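Local coordinates for protein Rio2 kinase (Chaetomium thermophilum, PDB 4GYI) that is an atypical RIO-type protein kinase that binds ADP and magnesium, carries a phosphoaspartate and has an ATPase-dependent role on the maturing pre-40S ribosomal subunit, at residues T13-D16 with W17-L20; V114-E117 with K118-K122; N146-T149 with G150-M153; T325-M328 with A329-E333. All coordinates share one frame; numbering follows the deposited sequence.

All four contacts are local, so they follow one another along the chain without nesting or crossing. Contact 1 caps and starts helix 14-26 in the Rio2 N-terminal region, whose sequence family belongs to the helix-turn-helix clan. Contact 2 closes a tight loop, the turn joining strands 109-115 and 121-127 of the five-stranded antiparallel sheet in the RIO domain. Contact 3 turns the loop after strand 142-143 into helix 149-172, and contact 4 opens helix 326-341. Contacts 3 and 4 lie nearest each other, their closest atoms about 5 Å apart; Glu338 of helix 326-341 ties that helix to the loop at Asn146 and Arg147, and Tyr154 of helix 149-172 binds Asp331.

Contact 1: residues T13-D16 with W17-L20; sequences TAED and WRVL
Arg18 turns its CG anti to the backbone N (chi1 -166°) and runs extended to NE, while Glu15, its chi1 of -100° off a staggered position, bends again at chi2; together these torsions bring the Glu15 carboxylate obliquely across the arginine stem. Both lie in the first turns of helix 14-26, which a capping box of Thr13 and Asp16 opens. Glu15 OE1 sits 3.2 Å from Arg18 CD and makes a long salt bridge to Arg18 NE at 3.8 Å, the carboxylate and guanidinium planes almost parallel. The hydrogen bond of Arg18 NE goes to Ala42 O, so the long pairing with Glu15 is mainly electrostatic. With Glu15 cut back to alanine, Arg18 is likely to lose its carboxylate mate within the helix and to have its stem less firmly placed.

In the box, Thr13 N donates to Asp16 OD2 (2.9 Å), meeting it from above the carboxylate plane, and Asp16 N returns a weak bond to Thr13 OG1. Asp16 OD1 is taken by Ser54 OG of helix 51-60, so the cap is also a tie between helices. The Trp17 indole stacks with His88 of helix 79-92. Thr13 O accepts from Trp17 N at 3.1 Å and stands equally near Trp17 CD1.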
ATOM      1  N   THR A  13       1.957  -0.139  28.208  1.00 51.87           N
ATOM      2  CA  THR A  13       3.058  -0.806  28.904  1.00 59.80           C
ATOM      3  C   THR A  13       3.556  -2.014  28.130  1.00 57.42           C
ATOM      4  O   THR A  13       3.003  -2.372  27.089  1.00 54.35           O
ATOM      5  CB  THR A  13       2.640  -1.313  30.293  1.00 60.77           C
ATOM      6  OG1 THR A  13       1.638  -2.322  30.143  1.00 58.06           O
ATOM      7  CG2 THR A  13       2.094  -0.178  31.147  1.00 63.21           C
ATOM      8  N   ALA A  14       4.595  -2.651  28.657  1.00 55.85           N
ATOM      9  CA  ALA A  14       5.208  -3.796  27.991  1.00 57.79           C
ATOM     10  C   ALA A  14       4.227  -4.956  27.838  1.00 55.01           C
ATOM     11  O   ALA A  14       4.121  -5.552  26.757  1.00 50.92           O
ATOM     12  CB  ALA A  14       6.460  -4.240  28.734  1.00 63.33           C
ATOM     13  N   GLU A  15       3.494  -5.268  28.903  1.00 53.85           N
ATOM     14  CA  GLU A  15       2.461  -6.292  28.769  1.00 62.85           C
ATOM     15  C   GLU A  15       1.121  -5.777  28.215  1.00 53.85           C
ATOM     16  O   GLU A  15       0.184  -6.548  28.048  1.00 49.62           O
ATOM     17  CB  GLU A  15       2.285  -7.128  30.046  1.00 71.24           C
ATOM     18  CG  GLU A  15       3.005  -8.490  29.971  1.00 82.70           C
ATOM     19  CD  GLU A  15       2.137  -9.669  30.418  1.00 90.36           C
ATOM     20  OE1 GLU A  15       2.588 -10.832  30.281  1.00 93.08           O
ATOM     21  OE2 GLU A  15       1.008  -9.441  30.906  1.00 88.25           O
ATOM     22  N   ASP A  16       1.019  -4.489  27.915  1.00 45.27           N
ATOM     23  CA  ASP A  16      -0.118  -4.054  27.106  1.00 46.10           C
ATOM     24  C   ASP A  16       0.143  -4.500  25.680  1.00 49.86           C
ATOM     25  O   ASP A  16      -0.753  -4.995  24.987  1.00 43.66           O
ATOM     26  CB  ASP A  16      -0.323  -2.548  27.161  1.00 53.46           C
ATOM     27  CG  ASP A  16      -0.940  -2.098  28.461  1.00 56.98           C
ATOM     28  OD1 ASP A  16      -1.548  -2.943  29.144  1.00 57.94           O
ATOM     29  OD2 ASP A  16      -0.812  -0.903  28.799  1.00 59.85           O
ATOM     30  N   TRP A  17       1.391  -4.338  25.257  1.00 36.85           N
ATOM     31  CA  TRP A  17       1.823  -4.817  23.952  1.00 42.55           C
ATOM     32  C   TRP A  17       1.729  -6.338  23.812  1.00 39.88           C
ATOM     33  O   TRP A  17       1.271  -6.852  22.793  1.00 42.29           O
ATOM     34  CB  TRP A  17       3.229  -4.310  23.648  1.00 40.57           C
ATOM     35  CG  TRP A  17       3.231  -2.840  23.364  1.00 42.39           C
ATOM     36  CD1 TRP A  17       3.707  -1.848  24.164  1.00 48.94           C
ATOM     37  CD2 TRP A  17       2.663  -2.197  22.218  1.00 37.14           C
ATOM     38  NE1 TRP A  17       3.504  -0.624  23.571  1.00 48.84           N
ATOM     39  CE2 TRP A  17       2.869  -0.813  22.371  1.00 44.23           C
ATOM     40  CE3 TRP A  17       2.019  -2.662  21.063  1.00 34.16           C
ATOM     41  CZ2 TRP A  17       2.452   0.115  21.412  1.00 42.61           C
ATOM     42  CZ3 TRP A  17       1.607  -1.741  20.109  1.00 42.86           C
ATOM     43  CH2 TRP A  17       1.826  -0.372  20.289  1.00 43.79           C
ATOM     44  N   ARG A  18       2.141  -7.049  24.851  1.00 40.03           N
ATOM     45  CA  ARG A  18       2.143  -8.504  24.847  1.00 47.35           C
ATOM     46  C   ARG A  18       0.730  -9.086  24.711  1.00 45.50           C
ATOM     47  O   ARG A  18       0.519 -10.070  24.009  1.00 50.06           O
ATOM     48  CB  ARG A  18       2.813  -9.008  26.128  1.00 48.10           C
ATOM     49  CG  ARG A  18       3.170 -10.476  26.101  1.00 67.72           C
ATOM     50  CD  ARG A  18       3.910 -10.907  27.375  1.00 80.63           C
ATOM     51  NE  ARG A  18       4.439 -12.259  27.228  1.00 83.62           N
ATOM     52  CZ  ARG A  18       5.636 -12.533  26.719  1.00 85.45           C
ATOM     53  NH1 ARG A  18       6.431 -11.542  26.337  1.00 85.64           N
ATOM     54  NH2 ARG A  18       6.044 -13.793  26.605  1.00 87.00           N
ATOM     55  N   VAL A  19      -0.231  -8.469  25.391  1.00 43.67           N
ATOM     56  CA  VAL A  19      -1.630  -8.876  25.312  1.00 40.51           C
ATOM     57  C   VAL A  19      -2.238  -8.511  23.949  1.00 42.19           C
ATOM     58  O   VAL A  19      -2.948  -9.318  23.340  1.00 38.70           O
ATOM     59  CB  VAL A  19      -2.451  -8.256  26.468  1.00 44.88           C
ATOM     60  CG1 VAL A  19      -3.932  -8.539  26.303  1.00 47.96           C
ATOM     61  CG2 VAL A  19      -1.968  -8.804  27.795  1.00 51.03           C
ATOM     62  N   LEU A  20      -1.953  -7.298  23.474  1.00 41.57           N
ATOM     63  CA  LEU A  20      -2.359  -6.898  22.140  1.00 42.14           C
ATOM     64  C   LEU A  20      -1.824  -7.897  21.114  1.00 40.59           C
ATOM     65  O   LEU A  20      -2.565  -8.377  20.258  1.00 38.56           O
ATOM     66  CB  LEU A  20      -1.879  -5.475  21.816  1.00 36.55           C
ATOM     67  CG  LEU A  20      -2.467  -4.870  20.541  1.00 35.57           C
ATOM     68  CD1 LEU A  20      -3.993  -4.903  20.622  1.00 31.99           C
ATOM     69  CD2 LEU A  20      -1.949  -3.416  20.275  1.00 33.53           C
TER

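Contact 2: residues V114-E117 with K118-K122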
ATOM      1  N   VAL A 114       6.689   9.752   8.405  1.00 29.98           N
ATOM      2  CA  VAL A 114       7.364   9.397   9.634  1.00 30.74           C
ATOM      3  C   VAL A 114       8.819   9.833   9.565  1.00 34.04           C
ATOM      4  O   VAL A 114       9.319  10.195   8.494  1.00 32.63           O
ATOM      5  CB  VAL A 114       7.293   7.902   9.888  1.00 32.28           C
ATOM      6  CG1 VAL A 114       5.852   7.458   9.910  1.00 35.66           C
ATOM      7  CG2 VAL A 114       8.061   7.179   8.818  1.00 27.87           C
ATOM      8  N   ALA A 115       9.489   9.817  10.714  1.00 31.43           N
ATOM      9  CA  ALA A 115      10.916  10.112  10.777  1.00 33.32           C
ATOM     10  C   ALA A 115      11.648   9.052  11.594  1.00 36.84           C
ATOM     11  O   ALA A 115      11.108   8.514  12.558  1.00 40.10           O
ATOM     12  CB  ALA A 115      11.126  11.459  11.381  1.00 35.12           C
ATOM     13  N   ASP A 116      12.881   8.747  11.220  1.00 35.29           N
ATOM     14  CA  ASP A 116      13.681   7.848  12.051  1.00 41.42           C
ATOM     15  C   ASP A 116      14.514   8.618  13.083  1.00 47.26           C
ATOM     16  O   ASP A 116      14.422   9.841  13.176  1.00 44.28           O
ATOM     17  CB  ASP A 116      14.553   6.890  11.210  1.00 40.71           C
ATOM     18  CG  ASP A 116      15.613   7.609  10.374  1.00 47.46           C
ATOM     19  OD1 ASP A 116      15.960   8.777  10.672  1.00 55.90           O
ATOM     20  OD2 ASP A 116      16.124   6.982   9.414  1.00 46.57           O
ATOM     21  N   GLU A 117      15.331   7.886  13.836  1.00 54.09           N
ATOM     22  CA  GLU A 117      16.120   8.447  14.930  1.00 52.40           C
ATOM     23  C   GLU A 117      17.102   9.510  14.457  1.00 53.94           C
ATOM     24  O   GLU A 117      17.388  10.468  15.174  1.00 53.50           O
ATOM     25  CB  GLU A 117      16.870   7.334  15.669  1.00 51.22           C
ATOM     26  CG  GLU A 117      17.709   7.849  16.833  1.00 75.71           C
ATOM     27  CD  GLU A 117      18.113   6.762  17.810  1.00 84.88           C
ATOM     28  OE1 GLU A 117      18.227   7.078  19.012  1.00 89.83           O
ATOM     29  OE2 GLU A 117      18.321   5.605  17.380  1.00 83.81           O
ATOM     30  N   LYS A 118      17.602   9.339  13.238  1.00 55.47           N
ATOM     31  CA  LYS A 118      18.511  10.303  12.635  1.00 55.05           C
ATOM     32  C   LYS A 118      17.793  11.565  12.134  1.00 56.72           C
ATOM     33  O   LYS A 118      18.437  12.548  11.766  1.00 58.85           O
ATOM     34  CB  LYS A 118      19.307   9.650  11.499  1.00 58.67           C
ATOM     35  CG  LYS A 118      20.565   8.895  11.951  1.00 71.78           C
ATOM     36  CD  LYS A 118      20.246   7.684  12.817  1.00 79.28           C
ATOM     37  CE  LYS A 118      21.193   7.578  14.016  1.00 87.93           C
ATOM     38  NZ  LYS A 118      22.620   7.359  13.629  1.00 90.88           N
ATOM     39  N   GLY A 119      16.462  11.540  12.120  1.00 54.16           N
ATOM     40  CA  GLY A 119      15.690  12.698  11.708  1.00 51.51           C
ATOM     41  C   GLY A 119      15.363  12.716  10.225  1.00 54.00           C
ATOM     42  O   GLY A 119      14.919  13.729   9.685  1.00 54.71           O
ATOM     43  N   LYS A 120      15.584  11.587   9.563  1.00 46.96           N
ATOM     44  CA  LYS A 120      15.274  11.468   8.152  1.00 41.91           C
ATOM     45  C   LYS A 120      13.778  11.153   7.948  1.00 34.86           C
ATOM     46  O   LYS A 120      13.232  10.257   8.582  1.00 34.13           O
ATOM     47  CB  LYS A 120      16.147  10.386   7.521  1.00 46.94           C
ATOM     48  CG  LYS A 120      15.935  10.213   6.034  1.00 58.07           C
ATOM     49  CD  LYS A 120      16.786   9.085   5.498  1.00 78.61           C
ATOM     50  CE  LYS A 120      16.351   8.682   4.093  1.00 86.21           C
ATOM     51  NZ  LYS A 120      16.827   7.306   3.749  1.00 87.85           N
ATOM     52  N   GLN A 121      13.115  11.907   7.083  1.00 34.48           N
ATOM     53  CA  GLN A 121      11.688  11.682   6.834  1.00 33.09           C
ATOM     54  C   GLN A 121      11.454  10.588   5.804  1.00 31.68           C
ATOM     55  O   GLN A 121      12.142  10.513   4.783  1.00 28.89           O
ATOM     56  CB  GLN A 121      10.979  12.971   6.407  1.00 29.85           C
ATOM     57  CG  GLN A 121      11.143  14.115   7.406  1.00 27.38           C
ATOM     58  CD  GLN A 121      10.504  15.400   6.923  1.00 33.43           C
ATOM     59  OE1 GLN A 121       9.883  15.447   5.858  1.00 29.69           O
ATOM     60  NE2 GLN A 121      10.643  16.450   7.708  1.00 30.72           N
ATOM     61  N   LYS A 122      10.485   9.730   6.092  1.00 29.50           N
ATOM     62  CA  LYS A 122      10.087   8.666   5.183  1.00 29.28           C
ATOM     63  C   LYS A 122       8.562   8.591   5.155  1.00 33.29           C
ATOM     64  O   LYS A 122       7.890   9.231   5.970  1.00 30.82           O
ATOM     65  CB  LYS A 122      10.646   7.328   5.671  1.00 27.73           C
ATOM     66  CG  LYS A 122      12.120   7.363   6.017  1.00 42.02           C
ATOM     67  CD  LYS A 122      12.441   6.295   7.032  1.00 45.29           C
ATOM     68  CE  LYS A 122      13.853   6.440   7.547  1.00 53.80           C
ATOM     69  NZ  LYS A 122      14.885   5.984   6.567  1.00 63.34           N
TER
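Val114 begins the turn end of a beta hairpin, strands 109-115 and 121-127, by pairing with Lys122 in an antiparallel hydrogen-bonded pair: Val114 N donates to Lys122 O (2.8 Å) and Val114 O accepts from Lys122 N (2.7 Å). Their side chains share one face of the sheet, and Val114 CG2 rests near the Lys122 carbonyl. Ala115 faces Gln121 as a non-hydrogen-bonded pair, both side chains on the other face; its backbone bonds run outward instead, to Tyr97 and Ser98 of the neighbouring strand region.

At Asp116 the chain enters a type I turn that ends at Gly119, with Gly119 N donating to Asp116 O and Asp116 N donating to Lys120 O, a G1 beta bulge. Asp116 CG lies between its backbone N and carbonyl carbon (chi1 64°), which folds the carboxylate back over the turn. There OD1 accepts from Lys120 N at 3.0 Å, the N-H coming from above the carboxylate plane, while OD2 makes a salt bridge to Lys122 NZ (3.3 Å). Were Asp116 a leucine, Lys120 N would probably lack its side-chain acceptor and the Lys122 ammonium its charged mate, freeing the lysine tip to turn.

Glu117 follows at the exposed tip of the loop, its chain extended beyond CG. Beyond Lys118, Gly119 has a positive phi (91°), at which a CB would jam against Lys118 O. Close to the ammonium, Lys122 CE lies 3.0 Å from Asp116 OD2.

Contact 3: residues N146-T149 with G150-M153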
ATOM      1  N   ASN A 146     -19.592  -6.963   3.771  1.00 25.03           N
ATOM      2  CA  ASN A 146     -19.695  -8.250   3.085  1.00 39.21           C
ATOM      3  C   ASN A 146     -18.521  -9.148   3.468  1.00 37.29           C
ATOM      4  O   ASN A 146     -18.449 -10.296   3.049  1.00 32.36           O
ATOM      5  CB  ASN A 146     -19.787  -8.109   1.567  1.00 28.11           C
ATOM      6  CG  ASN A 146     -18.547  -7.475   0.963  1.00 35.35           C
ATOM      7  OD1 ASN A 146     -17.596  -7.139   1.668  1.00 42.47           O
ATOM      8  ND2 ASN A 146     -18.556  -7.307  -0.345  1.00 38.56           N
ATOM      9  N   ARG A 147     -17.595  -8.592   4.244  1.00 35.78           N
ATOM     10  CA  ARG A 147     -16.484  -9.357   4.799  1.00 36.26           C
ATOM     11  C   ARG A 147     -16.315  -9.021   6.268  1.00 30.46           C
ATOM     12  O   ARG A 147     -16.654  -7.925   6.694  1.00 36.87           O
ATOM     13  CB  ARG A 147     -15.183  -9.045   4.048  1.00 28.38           C
ATOM     14  CG  ARG A 147     -15.202  -9.524   2.622  1.00 37.82           C
ATOM     15  CD  ARG A 147     -13.965  -9.111   1.912  1.00 26.36           C
ATOM     16  NE  ARG A 147     -14.201  -8.784   0.512  1.00 38.52           N
ATOM     17  CZ  ARG A 147     -13.620  -9.410  -0.491  1.00 38.29           C
ATOM     18  NH1 ARG A 147     -12.808 -10.429  -0.236  1.00 62.46           N
ATOM     19  NH2 ARG A 147     -13.840  -9.031  -1.737  1.00 34.58           N
ATOM     20  N   SER A 148     -15.766  -9.955   7.036  1.00 37.33           N
ATOM     21  CA  SER A 148     -15.464  -9.683   8.431  1.00 36.50           C
ATOM     22  C   SER A 148     -14.243  -8.790   8.536  1.00 39.42           C
ATOM     23  O   SER A 148     -13.507  -8.585   7.558  1.00 35.65           O
ATOM     24  CB  SER A 148     -15.159 -10.972   9.174  1.00 42.75           C
ATOM     25  OG  SER A 148     -13.885 -11.440   8.786  1.00 43.52           O
ATOM     26  N   THR A 149     -14.038  -8.272   9.736  1.00 34.85           N
ATOM     27  CA  THR A 149     -12.906  -7.409  10.053  1.00 43.76           C
ATOM     28  C   THR A 149     -11.578  -8.114   9.776  1.00 39.02           C
ATOM     29  O   THR A 149     -10.660  -7.533   9.178  1.00 32.94           O
ATOM     30  CB  THR A 149     -12.972  -6.964  11.538  1.00 52.25           C
ATOM     31  OG1 THR A 149     -14.055  -6.043  11.701  1.00 53.39           O
ATOM     32  CG2 THR A 149     -11.698  -6.282  11.963  1.00 49.40           C
ATOM     33  N   GLY A 150     -11.495  -9.374  10.194  1.00 39.58           N
ATOM     34  CA  GLY A 150     -10.308 -10.177   9.978  1.00 34.57           C
ATOM     35  C   GLY A 150     -10.038 -10.376   8.497  1.00 35.39           C
ATOM     36  O   GLY A 150      -8.891 -10.409   8.079  1.00 31.37           O
ATOM     37  N   SER A 151     -11.084 -10.499   7.689  1.00 34.81           N
ATOM     38  CA  SER A 151     -10.870 -10.665   6.248  1.00 27.70           C
ATOM     39  C   SER A 151     -10.290  -9.403   5.617  1.00 27.37           C
ATOM     40  O   SER A 151      -9.353  -9.489   4.823  1.00 28.30           O
ATOM     41  CB  SER A 151     -12.146 -11.088   5.515  1.00 34.38           C
ATOM     42  OG  SER A 151     -12.662 -12.294   6.045  1.00 43.60           O
ATOM     43  N   TRP A 152     -10.823  -8.232   5.965  1.00 26.99           N
ATOM     44  CA  TRP A 152     -10.257  -6.981   5.427  1.00 32.21           C
ATOM     45  C   TRP A 152      -8.806  -6.770   5.845  1.00 30.01           C
ATOM     46  O   TRP A 152      -7.987  -6.324   5.054  1.00 29.20           O
ATOM     47  CB  TRP A 152     -11.091  -5.759   5.812  1.00 29.87           C
ATOM     48  CG  TRP A 152     -12.416  -5.688   5.103  1.00 24.51           C
ATOM     49  CD1 TRP A 152     -13.645  -5.665   5.683  1.00 28.20           C
ATOM     50  CD2 TRP A 152     -12.637  -5.648   3.686  1.00 18.49           C
ATOM     51  NE1 TRP A 152     -14.619  -5.599   4.718  1.00 31.25           N
ATOM     52  CE2 TRP A 152     -14.027  -5.580   3.483  1.00 24.16           C
ATOM     53  CE3 TRP A 152     -11.796  -5.661   2.571  1.00 20.05           C
ATOM     54  CZ2 TRP A 152     -14.606  -5.539   2.200  1.00 24.75           C
ATOM     55  CZ3 TRP A 152     -12.375  -5.611   1.293  1.00 28.57           C
ATOM     56  CH2 TRP A 152     -13.762  -5.561   1.124  1.00 24.34           C
ATOM     57  N   MET A 153      -8.506  -7.113   7.093  1.00 26.89           N
ATOM     58  CA  MET A 153      -7.155  -7.020   7.631  1.00 32.93           C
ATOM     59  C   MET A 153      -6.240  -7.940   6.868  1.00 30.21           C
ATOM     60  O   MET A 153      -5.153  -7.542   6.484  1.00 29.72           O
ATOM     61  CB  MET A 153      -7.127  -7.408   9.112  1.00 28.18           C
ATOM     62  CG  MET A 153      -7.660  -6.330  10.031  1.00 39.53           C
ATOM     63  SD  MET A 153      -7.661  -6.943  11.737  1.00 46.83           S
ATOM     64  CE  MET A 153      -8.347  -5.541  12.565  1.00 36.27           C
TER
HETATM   65  O   HOH W   1     -15.401 -12.907   5.771  1.00 42.28           O
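Arg147 lies across Trp152 where the loop from strand 142-143 becomes helix 149-172, with Ser148 as the N-cap residue. The contact over the ring is CH-pi: Arg147 CG stands anti to the carbonyl carbon (chi1 -67°), laying the stem over the indole, and Arg147 CD sits above the six-membered ring of Trp152, 3.6 Å from its centroid and only 12° off the ring normal. Farther out, Arg147 NE comes 3.3 Å from Trp152 CH2, but the guanidinium is turned 49° from the ring plane, so it does not stack flat. Its NH2 instead makes a salt bridge to Glu338, which also accepts from Asn146 ND2, while the indole NE1 is held by Leu144 O. Asn146 OD1 meets the benzene half of the ring at CZ2, 3.4 Å away.

Polar contacts gather at the cap. Ser148 OG and Ser151 OG share a hydrogen bond of 3.1 Å, and a water bridges Ser148 N and Ser151 OG. Glu31 OE1 reaches in from outside to bind both Ser148 OG and Gly150 N, putting a carboxylate at the helix start. Backbone bonds from Trp152 N to Ser148 O and from Met153 N to Thr149 O close the first turns.

Thr149 and Met153 add apolar packing, side by side and pointing the same way, both against Tyr79. Thr149 CG2 and Met153 CE press together at a tight 3.5 Å.

Contact 4: residues T325-M328 with A329-E333; sequences TKKM and AKDLE
Lys327 reaches one helical turn ahead to Asp331. CB leaves the backbone pointing away from 329-333. With CG anti to the backbone N (chi1 175°), the stem then runs out past Asp331, and CG lies 3.8 Å from Asp331 OD2. CD carries the chain onward; CE stands 3.9 Å from the same oxygen. The bend at chi4 (-69°) turns the ammonium back, and Lys327 NZ donates to Asp331 OD2 at 3.0 Å, a salt bridge that uses the syn lone pair. Tyr154 OH of helix 149-172 also hydrogen-bonds to Asp331 OD2, so two partners grip this one oxygen and fix how the carboxylate is turned.

The pair sits in the first turns of helix 326-341, which a capping box starts at Thr325 and Met328. Met328 N donates to Thr325 OG1 (2.8 Å), and Thr325 N gives a weak return bond to Met328 SD, a sulfur standing where a carboxylate is more usual. Met328 packs on Tyr154 and Leu158, and Leu332 on Lys162, so this face of the helix lies against 149-172.

Backbone bonds carry the helix on from the cap: Ala329 N to Thr325 O, Lys330 N to Lys326 O, and Leu332 N to Met328 O. Asp331 N donates to Lys327 O at 2.9 Å, and Asp331 CG comes 3.2 Å from that same Lys327 O.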
ATOM      1  N   THR A 325       0.497 -17.662  -2.108  1.00 78.11           N
ATOM      2  CA  THR A 325      -0.228 -18.744  -2.768  1.00 72.23           C
ATOM      3  C   THR A 325      -1.037 -18.191  -3.930  1.00 68.81           C
ATOM      4  O   THR A 325      -1.308 -16.986  -4.001  1.00 55.42           O
ATOM      5  CB  THR A 325      -1.180 -19.494  -1.803  1.00 71.30           C
ATOM      6  OG1 THR A 325      -2.286 -18.656  -1.449  1.00 64.74           O
ATOM      7  CG2 THR A 325      -0.447 -19.922  -0.535  1.00 66.21           C
ATOM      8  N   LYS A 326      -1.417 -19.068  -4.851  1.00 79.49           N
ATOM      9  CA  LYS A 326      -2.312 -18.670  -5.924  1.00 87.89           C
ATOM     10  C   LYS A 326      -3.637 -18.179  -5.330  1.00 75.32           C
ATOM     11  O   LYS A 326      -4.262 -17.265  -5.862  1.00 73.24           O
ATOM     12  CB  LYS A 326      -2.542 -19.828  -6.897  1.00100.18           C
ATOM     13  CG  LYS A 326      -1.263 -20.368  -7.517  1.00113.69           C
ATOM     14  CD  LYS A 326      -1.542 -21.531  -8.460  1.00124.31           C
ATOM     15  CE  LYS A 326      -0.252 -22.099  -9.042  1.00132.28           C
ATOM     16  NZ  LYS A 326       0.668 -22.619  -7.990  1.00131.87           N
ATOM     17  N   LYS A 327      -4.045 -18.779  -4.216  1.00 60.87           N
ATOM     18  CA  LYS A 327      -5.267 -18.373  -3.537  1.00 62.28           C
ATOM     19  C   LYS A 327      -5.154 -16.947  -2.990  1.00 54.55           C
ATOM     20  O   LYS A 327      -6.083 -16.145  -3.123  1.00 53.42           O
ATOM     21  CB  LYS A 327      -5.631 -19.350  -2.411  1.00 59.60           C
ATOM     22  CG  LYS A 327      -6.831 -18.894  -1.596  1.00 63.43           C
ATOM     23  CD  LYS A 327      -7.265 -19.913  -0.573  1.00 71.02           C
ATOM     24  CE  LYS A 327      -8.451 -19.409   0.242  1.00 77.09           C
ATOM     25  NZ  LYS A 327      -8.077 -18.279   1.147  1.00 77.99           N
ATOM     26  N   MET A 328      -4.018 -16.637  -2.375  1.00 45.25           N
ATOM     27  CA  MET A 328      -3.764 -15.286  -1.887  1.00 34.49           C
ATOM     28  C   MET A 328      -3.847 -14.255  -3.009  1.00 39.18           C
ATOM     29  O   MET A 328      -4.451 -13.200  -2.837  1.00 36.71           O
ATOM     30  CB  MET A 328      -2.411 -15.213  -1.193  1.00 41.07           C
ATOM     31  CG  MET A 328      -2.338 -16.033   0.099  1.00 41.22           C
ATOM     32  SD  MET A 328      -0.678 -16.036   0.805  1.00 61.53           S
ATOM     33  CE  MET A 328      -1.013 -16.795   2.401  1.00 55.51           C
ATOM     34  N   ALA A 329      -3.266 -14.575  -4.162  1.00 40.44           N
ATOM     35  CA  ALA A 329      -3.317 -13.682  -5.317  1.00 41.44           C
ATOM     36  C   ALA A 329      -4.739 -13.459  -5.828  1.00 45.23           C
ATOM     37  O   ALA A 329      -5.109 -12.335  -6.191  1.00 51.04           O
ATOM     38  CB  ALA A 329      -2.407 -14.192  -6.457  1.00 39.88           C
ATOM     39  N   LYS A 330      -5.536 -14.522  -5.858  1.00 39.86           N
ATOM     40  CA  LYS A 330      -6.903 -14.402  -6.354  1.00 48.73           C
ATOM     41  C   LYS A 330      -7.730 -13.608  -5.368  1.00 36.38           C
ATOM     42  O   LYS A 330      -8.561 -12.789  -5.762  1.00 51.19           O
ATOM     43  CB  LYS A 330      -7.544 -15.779  -6.579  1.00 60.76           C
ATOM     44  CG  LYS A 330      -6.782 -16.699  -7.530  1.00 77.45           C
ATOM     45  CD  LYS A 330      -6.959 -16.323  -9.001  1.00 93.49           C
ATOM     46  CE  LYS A 330      -6.390 -17.413  -9.922  1.00100.11           C
ATOM     47  NZ  LYS A 330      -6.677 -17.177 -11.369  1.00105.89           N
ATOM     48  N   ASP A 331      -7.511 -13.869  -4.081  1.00 41.25           N
ATOM     49  CA  ASP A 331      -8.196 -13.134  -3.019  1.00 41.45           C
ATOM     50  C   ASP A 331      -7.922 -11.639  -3.161  1.00 38.97           C
ATOM     51  O   ASP A 331      -8.852 -10.835  -3.224  1.00 33.08           O
ATOM     52  CB  ASP A 331      -7.761 -13.630  -1.639  1.00 42.77           C
ATOM     53  CG  ASP A 331      -8.437 -14.939  -1.242  1.00 55.18           C
ATOM     54  OD1 ASP A 331      -9.395 -15.332  -1.924  1.00 66.23           O
ATOM     55  OD2 ASP A 331      -8.030 -15.570  -0.243  1.00 56.14           O
ATOM     56  N   LEU A 332      -6.642 -11.283  -3.236  1.00 34.84           N
ATOM     57  CA  LEU A 332      -6.248  -9.888  -3.369  1.00 36.95           C
ATOM     58  C   LEU A 332      -6.785  -9.250  -4.648  1.00 37.53           C
ATOM     59  O   LEU A 332      -7.409  -8.196  -4.584  1.00 34.71           O
ATOM     60  CB  LEU A 332      -4.730  -9.733  -3.321  1.00 33.79           C
ATOM     61  CG  LEU A 332      -4.221  -8.282  -3.325  1.00 37.02           C
ATOM     62  CD1 LEU A 332      -4.808  -7.462  -2.136  1.00 22.24           C
ATOM     63  CD2 LEU A 332      -2.712  -8.285  -3.294  1.00 33.36           C
ATOM     64  N   GLU A 333      -6.559  -9.873  -5.805  1.00 39.81           N
ATOM     65  CA  GLU A 333      -7.060  -9.291  -7.054  1.00 40.31           C
ATOM     66  C   GLU A 333      -8.576  -9.106  -7.044  1.00 37.37           C
ATOM     67  O   GLU A 333      -9.090  -8.101  -7.536  1.00 41.30           O
ATOM     68  CB  GLU A 333      -6.600 -10.065  -8.298  1.00 45.69           C
ATOM     69  CG  GLU A 333      -6.948  -9.360  -9.608  1.00 73.97           C
ATOM     70  CD  GLU A 333      -6.617  -7.856  -9.606  1.00 93.95           C
ATOM     71  OE1 GLU A 333      -5.437  -7.487  -9.395  1.00100.15           O
ATOM     72  OE2 GLU A 333      -7.542  -7.037  -9.821  1.00 93.80           O
TER